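Long-range contacts in cysteine hydrolase (Vibrio cholerae, PDB 6V98), which is a type VI secretion system effector that probably acts as a cysteine hydrolase of the papain-like (clan CA) kind on target cells: residues A[48-52]-A[122-127]; A[57-63]-A[75-81]; A[100-105]-A[190-194]. All coordinates share one frame. Numbering follows the deposited sequence.

Contact 1: A[48-52]-A[122-127]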
# COMPACT_ATOMS: atom_id res chain seq x y z
N ILE A 48 -0.75 0.48 -3.55
CA ILE A 48 -0.95 0.39 -4.98
C ILE A 48 -0.24 1.55 -5.65
O ILE A 48 -0.36 2.69 -5.20
CB ILE A 48 -2.45 0.41 -5.33
CG1 ILE A 48 -3.16 -0.76 -4.66
CG2 ILE A 48 -2.62 0.37 -6.84
CD1 ILE A 48 -4.70 -0.73 -4.81
N LEU A 49 0.47 1.26 -6.73
CA LEU A 49 1.19 2.27 -7.50
C LEU A 49 0.70 2.24 -8.94
O LEU A 49 0.73 1.19 -9.57
CB LEU A 49 2.71 2.02 -7.44
CG LEU A 49 3.54 2.86 -8.41
CD1 LEU A 49 3.59 4.29 -7.94
CD2 LEU A 49 4.95 2.29 -8.53
N ILE A 50 0.27 3.39 -9.46
CA ILE A 50 -0.31 3.44 -10.80
C ILE A 50 0.40 4.51 -11.63
O ILE A 50 0.54 5.66 -11.20
CB ILE A 50 -1.81 3.73 -10.77
CG1 ILE A 50 -2.53 2.64 -9.98
CG2 ILE A 50 -2.35 3.80 -12.21
CD1 ILE A 50 -3.95 2.99 -9.62
N ASN A 51 0.83 4.12 -12.84
CA ASN A 51 1.31 5.06 -13.84
C ASN A 51 0.14 5.88 -14.39
O ASN A 51 -0.78 5.33 -14.99
CB ASN A 51 1.99 4.31 -14.98
CG ASN A 51 2.72 5.24 -15.95
OD1 ASN A 51 2.11 6.14 -16.52
ND2 ASN A 51 4.02 5.04 -16.10
N GLY A 52 0.20 7.20 -14.19
CA GLY A 52 -0.90 8.07 -14.60
C GLY A 52 -1.06 8.21 -16.10
O GLY A 52 -2.13 8.63 -16.56
N PHE A 122 5.92 10.49 -9.92
CA PHE A 122 6.86 9.69 -9.16
C PHE A 122 6.89 8.21 -9.53
O PHE A 122 7.51 7.42 -8.80
CB PHE A 122 6.56 9.81 -7.66
CG PHE A 122 5.12 9.61 -7.31
CD1 PHE A 122 4.49 8.40 -7.57
CD2 PHE A 122 4.39 10.63 -6.74
CE1 PHE A 122 3.15 8.22 -7.27
CE2 PHE A 122 3.05 10.45 -6.44
CZ PHE A 122 2.43 9.24 -6.69
N PHE A 123 6.24 7.80 -10.62
CA PHE A 123 6.09 6.37 -10.87
C PHE A 123 7.44 5.66 -10.93
O PHE A 123 7.64 4.64 -10.25
CB PHE A 123 5.32 6.11 -12.16
CG PHE A 123 5.16 4.64 -12.46
CD1 PHE A 123 4.09 3.92 -11.94
CD2 PHE A 123 6.11 3.97 -13.22
CE1 PHE A 123 3.96 2.56 -12.19
CE2 PHE A 123 5.98 2.61 -13.47
CZ PHE A 123 4.90 1.91 -12.95
N SER A 124 8.38 6.15 -11.75
CA SER A 124 9.64 5.42 -11.89
C SER A 124 10.43 5.45 -10.59
O SER A 124 11.08 4.45 -10.23
CB SER A 124 10.47 5.98 -13.04
OG SER A 124 10.97 7.27 -12.75
N GLU A 125 10.38 6.56 -9.85
CA GLU A 125 11.09 6.63 -8.58
C GLU A 125 10.48 5.69 -7.55
O GLU A 125 11.21 5.06 -6.77
CB GLU A 125 11.09 8.06 -8.06
CG GLU A 125 11.91 9.03 -8.90
CD GLU A 125 11.13 9.65 -10.05
OE1 GLU A 125 11.72 10.50 -10.75
OE2 GLU A 125 9.95 9.28 -10.26
N ALA A 126 9.15 5.62 -7.50
CA ALA A 126 8.50 4.71 -6.55
C ALA A 126 8.79 3.26 -6.90
O ALA A 126 9.07 2.44 -6.02
CB ALA A 126 6.99 4.97 -6.53
N ASP A 127 8.69 2.92 -8.19
CA ASP A 127 8.98 1.56 -8.63
C ASP A 127 10.42 1.18 -8.29
O ASP A 127 10.68 0.08 -7.80
CB ASP A 127 8.72 1.43 -10.13
CG ASP A 127 8.70 -0.00 -10.58
OD1 ASP A 127 7.78 -0.73 -10.17
OD2 ASP A 127 9.60 -0.40 -11.36
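Leu49 supplies most of what residues 48-52 offer to the start of helix 123-134. Its CA-to-CB bond points toward the helix, and the t, p rotamer carries the branched end into a cleft between Phe122, Phe123 and Ala126: Leu49 CD1 lies 3.7 Å from Ala126 CB and 4.0 Å from Phe122 CE1, while Leu49 CG is 3.7 Å from Phe123 CD1. The lone methyl of Ala126 leaves room for the leucine. Phe123, with chi1 at t, extends back across the strand end, its CD1 within 3.4 Å of Asn51 N. This is helix-on-sheet packing within an alpha+beta fold, an antiparallel sheet with helices on its faces, consistent with membership of the papain-like clan CA: the axes of strand 48-50 and helix 123-127 approach to 9.1 Å, with N-to-C directions 145° apart, and alternation sends Leu49 to this helix while Ile48 reaches helix 93-107 across the sheet. Asn51 lays CB over the face of the Phe123 ring, 3.9 Å from its centroid, a CH-pi contact, and its OD1 accepts from the backbone of Glu53 and Thr54. At the N-cap, Phe122 has chi1 at p, which swings its ring toward Leu49; Asp5 accepts from the backbone N of Phe122 and Phe123.

Contact 2: A[57-63]-A[75-81]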
# COMPACT_ATOMS: atom_id res chain seq x y z
N THR A 57 -0.07 -0.87 -13.25
CA THR A 57 -0.35 -0.94 -11.82
C THR A 57 0.58 -1.95 -11.15
O THR A 57 0.82 -3.04 -11.67
CB THR A 57 -1.82 -1.34 -11.58
OG1 THR A 57 -2.67 -0.40 -12.24
CG2 THR A 57 -2.17 -1.35 -10.11
N ARG A 58 1.11 -1.58 -9.98
CA ARG A 58 1.90 -2.46 -9.13
C ARG A 58 1.33 -2.48 -7.72
O ARG A 58 0.72 -1.51 -7.27
CB ARG A 58 3.38 -2.01 -9.04
CG ARG A 58 4.03 -1.75 -10.38
CD ARG A 58 4.25 -3.06 -11.09
NE ARG A 58 5.04 -2.88 -12.30
CZ ARG A 58 4.63 -3.22 -13.52
NH1 ARG A 58 3.43 -3.77 -13.70
NH2 ARG A 58 5.43 -3.02 -14.56
N TYR A 59 1.57 -3.57 -7.00
CA TYR A 59 1.20 -3.66 -5.60
C TYR A 59 2.36 -4.25 -4.82
O TYR A 59 2.92 -5.27 -5.22
CB TYR A 59 -0.07 -4.50 -5.40
CG TYR A 59 -0.43 -4.67 -3.94
CD1 TYR A 59 0.03 -5.78 -3.22
CD2 TYR A 59 -1.19 -3.72 -3.27
CE1 TYR A 59 -0.26 -5.93 -1.87
CE2 TYR A 59 -1.48 -3.86 -1.92
CZ TYR A 59 -1.01 -4.96 -1.23
OH TYR A 59 -1.31 -5.12 0.10
N TYR A 60 2.74 -3.57 -3.73
CA TYR A 60 3.81 -4.01 -2.84
C TYR A 60 3.34 -3.95 -1.40
O TYR A 60 2.48 -3.13 -1.04
CB TYR A 60 5.06 -3.13 -2.99
CG TYR A 60 5.91 -3.43 -4.20
CD1 TYR A 60 5.57 -2.95 -5.47
CD2 TYR A 60 7.07 -4.17 -4.06
CE1 TYR A 60 6.38 -3.23 -6.58
CE2 TYR A 60 7.88 -4.45 -5.15
CZ TYR A 60 7.54 -3.99 -6.40
OH TYR A 60 8.38 -4.30 -7.45
N GLU A 61 3.92 -4.80 -0.56
CA GLU A 61 3.65 -4.75 0.86
C GLU A 61 4.83 -5.34 1.62
O GLU A 61 5.66 -6.05 1.05
CB GLU A 61 2.35 -5.51 1.21
CG GLU A 61 2.42 -6.98 0.86
CD GLU A 61 1.05 -7.62 0.77
OE1 GLU A 61 0.12 -7.10 1.41
OE2 GLU A 61 0.93 -8.64 0.07
N TYR A 62 4.87 -5.05 2.92
CA TYR A 62 5.91 -5.53 3.81
C TYR A 62 5.25 -6.20 5.00
O TYR A 62 4.29 -5.67 5.57
CB TYR A 62 6.78 -4.38 4.28
CG TYR A 62 7.78 -4.74 5.35
CD1 TYR A 62 8.92 -5.47 5.04
CD2 TYR A 62 7.58 -4.35 6.67
CE1 TYR A 62 9.85 -5.79 6.03
CE2 TYR A 62 8.50 -4.68 7.66
CZ TYR A 62 9.62 -5.40 7.33
OH TYR A 62 10.54 -5.72 8.29
N GLY A 63 5.74 -7.37 5.39
CA GLY A 63 5.07 -8.08 6.45
C GLY A 63 5.80 -9.36 6.78
O GLY A 63 6.91 -9.60 6.31
N ASN A 75 9.64 -9.27 5.27
CA ASN A 75 10.09 -9.23 3.88
C ASN A 75 9.11 -8.41 3.07
O ASN A 75 7.91 -8.39 3.35
CB ASN A 75 10.20 -10.61 3.25
CG ASN A 75 11.31 -11.45 3.86
OD1 ASN A 75 12.49 -11.30 3.52
ND2 ASN A 75 10.94 -12.32 4.80
N VAL A 76 9.63 -7.76 2.04
CA VAL A 76 8.80 -7.09 1.05
C VAL A 76 8.33 -8.12 0.05
O VAL A 76 9.08 -9.02 -0.35
CB VAL A 76 9.60 -5.98 0.33
CG1 VAL A 76 8.75 -5.31 -0.75
CG2 VAL A 76 10.13 -4.97 1.34
N ARG A 77 7.08 -8.01 -0.39
CA ARG A 77 6.65 -8.84 -1.49
C ARG A 77 5.83 -8.01 -2.47
O ARG A 77 5.24 -6.98 -2.12
CB ARG A 77 5.87 -10.08 -1.00
CG ARG A 77 4.41 -9.93 -0.82
CD ARG A 77 3.72 -11.31 -0.58
NE ARG A 77 2.33 -11.09 -0.20
CZ ARG A 77 1.46 -12.03 0.16
NH1 ARG A 77 1.82 -13.31 0.19
NH2 ARG A 77 0.22 -11.68 0.48
N LYS A 78 5.86 -8.47 -3.71
CA LYS A 78 5.13 -7.86 -4.81
C LYS A 78 4.04 -8.85 -5.20
O LYS A 78 4.32 -10.04 -5.30
CB LYS A 78 6.07 -7.61 -5.98
CG LYS A 78 5.41 -7.15 -7.23
CD LYS A 78 6.44 -6.99 -8.33
CE LYS A 78 5.83 -6.22 -9.49
NZ LYS A 78 4.65 -6.94 -10.04
N VAL A 79 2.82 -8.36 -5.36
CA VAL A 79 1.70 -9.20 -5.78
C VAL A 79 1.24 -8.69 -7.13
O VAL A 79 0.90 -7.52 -7.27
CB VAL A 79 0.53 -9.16 -4.78
CG1 VAL A 79 -0.60 -10.09 -5.27
CG2 VAL A 79 1.01 -9.54 -3.39
N GLY A 80 1.23 -9.58 -8.13
CA GLY A 80 0.69 -9.21 -9.43
C GLY A 80 -0.78 -8.83 -9.36
O GLY A 80 -1.56 -9.54 -8.72
N VAL A 81 -1.16 -7.71 -9.97
CA VAL A 81 -2.55 -7.27 -10.04
C VAL A 81 -2.85 -6.80 -11.45
O VAL A 81 -1.96 -6.58 -12.28
CB VAL A 81 -2.88 -6.14 -9.03
CG1 VAL A 81 -2.79 -6.65 -7.59
CG2 VAL A 81 -1.95 -4.94 -9.24
O HOH W 1 1.06 -5.99 -11.14
O HOH W 2 2.41 -5.77 -8.82
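Strands 57-63 and 75-78 form an antiparallel beta hairpin. In the hydrogen-bonded pair Gly63-Asn75, Gly63 N donates to Asn75 O (3.1 Å) and Asn75 N to Gly63 O (2.9 Å); in the next, Glu61 N donates to Arg77 O (3.0 Å) and Arg77 N to Glu61 O (2.8 Å). Val79 N then donates to Tyr59 O at 3.1 Å. Beyond it water takes over: water 2 accepts from Tyr59 N and Lys78 NZ and donates to Val79 O, while water 1 accepts from Val81 N (3.0 Å) and lies 3.0 Å from Thr57 O, bridging the segments. Buried Glu61 needs its charge answered: Glu61 OE2 forms a salt bridge with Arg77 NE (2.8 Å), accepts also from Arg77 NH2 (3.1 Å) and is hydrogen-bonded to Ser107, while Glu61 OE1 accepts from Tyr59 OH (2.8 Å) and is hydrogen-bonded to His44. On the other face, the aliphatic part of exposed Lys78 covers the buried Tyr60 ring, CB 4.0 Å from the centroid, a CH-pi contact. Strand 75-78 is outermost in the sheet and strand 57-63 pairs onward with strand 44-50; Tyr60 packs against helix 123-134, whereas Tyr59 and Val79 touch helix 93-107.

Contact 3: A[100-105]-A[190-194]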
# COMPACT_ATOMS: atom_id res chain seq x y z
N LEU A 100 -8.95 -3.73 -6.43
CA LEU A 100 -9.20 -3.75 -5.00
C LEU A 100 -9.65 -5.14 -4.56
O LEU A 100 -9.18 -5.66 -3.54
CB LEU A 100 -10.22 -2.69 -4.62
CG LEU A 100 -9.72 -1.24 -4.78
CD1 LEU A 100 -10.83 -0.23 -4.46
CD2 LEU A 100 -8.47 -0.98 -3.91
N LYS A 101 -10.54 -5.76 -5.33
CA LYS A 101 -10.94 -7.12 -5.03
C LYS A 101 -9.74 -8.07 -5.04
O LYS A 101 -9.62 -8.95 -4.18
CB LYS A 101 -12.00 -7.59 -6.02
CG LYS A 101 -12.74 -8.81 -5.57
CD LYS A 101 -13.90 -9.11 -6.50
CE LYS A 101 -15.06 -9.69 -5.71
NZ LYS A 101 -14.84 -11.13 -5.40
N GLU A 102 -8.87 -7.94 -6.04
CA GLU A 102 -7.68 -8.78 -6.10
C GLU A 102 -6.84 -8.62 -4.84
O GLU A 102 -6.44 -9.61 -4.21
CB GLU A 102 -6.85 -8.44 -7.34
CG GLU A 102 -7.50 -8.89 -8.67
CD GLU A 102 -6.76 -8.35 -9.89
OE1 GLU A 102 -6.02 -7.37 -9.74
OE2 GLU A 102 -6.92 -8.91 -11.00
N VAL A 103 -6.59 -7.37 -4.45
CA VAL A 103 -5.70 -7.10 -3.32
C VAL A 103 -6.33 -7.59 -2.02
O VAL A 103 -5.64 -8.18 -1.16
CB VAL A 103 -5.39 -5.59 -3.28
CG1 VAL A 103 -4.78 -5.19 -1.97
CG2 VAL A 103 -4.45 -5.24 -4.44
N SER A 104 -7.64 -7.40 -1.86
CA SER A 104 -8.31 -7.86 -0.66
C SER A 104 -8.22 -9.38 -0.51
O SER A 104 -7.96 -9.89 0.58
CB SER A 104 -9.77 -7.42 -0.67
OG SER A 104 -10.43 -7.92 0.47
N LEU A 105 -8.44 -10.12 -1.61
CA LEU A 105 -8.35 -11.57 -1.55
C LEU A 105 -6.93 -12.03 -1.28
O LEU A 105 -6.69 -12.91 -0.44
CB LEU A 105 -8.85 -12.19 -2.86
CG LEU A 105 -8.61 -13.70 -2.97
CD1 LEU A 105 -9.30 -14.42 -1.82
CD2 LEU A 105 -9.11 -14.25 -4.32
N LEU A 190 -10.39 6.66 0.37
CA LEU A 190 -10.86 5.52 -0.41
C LEU A 190 -11.44 4.50 0.56
O LEU A 190 -10.79 4.16 1.55
CB LEU A 190 -9.73 4.90 -1.23
CG LEU A 190 -10.03 3.64 -2.04
CD1 LEU A 190 -11.18 3.91 -2.97
CD2 LEU A 190 -8.82 3.18 -2.81
N ASP A 191 -12.67 4.06 0.30
CA ASP A 191 -13.30 3.00 1.07
C ASP A 191 -13.77 1.92 0.12
O ASP A 191 -14.37 2.22 -0.92
CB ASP A 191 -14.47 3.54 1.90
CG ASP A 191 -14.00 4.31 3.13
OD1 ASP A 191 -13.70 3.67 4.15
OD2 ASP A 191 -13.93 5.56 3.05
N TYR A 192 -13.50 0.66 0.46
CA TYR A 192 -13.89 -0.45 -0.38
C TYR A 192 -14.38 -1.58 0.51
O TYR A 192 -13.73 -1.91 1.50
CB TYR A 192 -12.73 -0.95 -1.26
CG TYR A 192 -13.00 -2.29 -1.90
CD1 TYR A 192 -13.79 -2.39 -3.03
CD2 TYR A 192 -12.45 -3.46 -1.38
CE1 TYR A 192 -14.04 -3.62 -3.63
CE2 TYR A 192 -12.69 -4.70 -1.97
CZ TYR A 192 -13.49 -4.77 -3.09
OH TYR A 192 -13.73 -5.99 -3.69
N ASP A 193 -15.53 -2.15 0.17
CA ASP A 193 -16.04 -3.32 0.88
C ASP A 193 -15.96 -4.53 -0.03
O ASP A 193 -16.48 -4.51 -1.15
CB ASP A 193 -17.48 -3.11 1.35
CG ASP A 193 -18.02 -4.31 2.10
OD1 ASP A 193 -17.55 -4.56 3.23
OD2 ASP A 193 -18.89 -5.02 1.55
N TYR A 194 -15.33 -5.60 0.47
CA TYR A 194 -15.12 -6.79 -0.33
C TYR A 194 -16.42 -7.56 -0.52
O TYR A 194 -16.71 -8.05 -1.62
CB TYR A 194 -14.08 -7.68 0.32
CG TYR A 194 -13.75 -8.95 -0.45
CD1 TYR A 194 -12.83 -8.94 -1.49
CD2 TYR A 194 -14.33 -10.16 -0.11
CE1 TYR A 194 -12.52 -10.09 -2.19
CE2 TYR A 194 -14.03 -11.32 -0.80
CZ TYR A 194 -13.12 -11.28 -1.84
OH TYR A 194 -12.80 -12.42 -2.53
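Tyr194, Tyr192 and Leu100 bury the most surface here, 99, 76 and 75 Å². Leu100 points from helix 93-107 toward strand 188-193. Its CB lies 3.8 Å from the centroid of the Tyr192 ring and 6° off the ring normal, a well-centred CH-pi contact, while Leu100 CD1 reaches Tyr192 CB at 3.8 Å and Leu190 CD2 at 4.3 Å. Leucine suits this place, spanning the gap between helix and sheet with purely apolar atoms. Tyr192 runs its ring along the helix, so that its OH arrives 3.3 Å from Lys101 CB and the ring edge meets Ser104 CB; the hydroxyl is hydrogen-bonded to Asn197, which lets a polar group end a buried side chain. The helix covers one face of the antiparallel sheet, the axes of segments 100-105 and 190-193 approaching to 9.7 Å with N-to-C directions 69° apart, and strand alternation turns Leu190 and Tyr192 to the helix and Asp191 and Asp193 away. Tyr194, just past the end of the strand, points sideways at CB, yet its ring reaches back over the helix. Tyr194 CE1 lies 3.6 Å from Lys101 CG, Tyr194 CD1 3.3 Å from Ser104 OG, and Tyr194 OH 4.0 Å from Leu105 CB. Ser104 is small enough to admit both tyrosines, and its OG is hydrogen-bonded to the backbone oxygen of Gly111.

In the fold
All three contacts reach one seven-stranded antiparallel sheet, but in different ways. Contact 2 joins strands within it, is the most buried and lies nearest the chain centre; backbone hydrogen bonds, a salt bridge and water dominate it. Contacts 1 and 3 instead lay helices on the sheet, are partly buried, and rely on apolar and CH-pi packing. Contacts 1 and 2 share the neighbouring strands 44-50 and 57-63, linked by Leu49 O and Arg58 N at 2.8 Å, a probable hydrogen bond. Helix 93-107 ties in contact 3: Leu100 CD2 meets Ile48 CD1 at 3.9 Å, and Val103 CG1 meets Tyr59 CE2 at 3.6 Å.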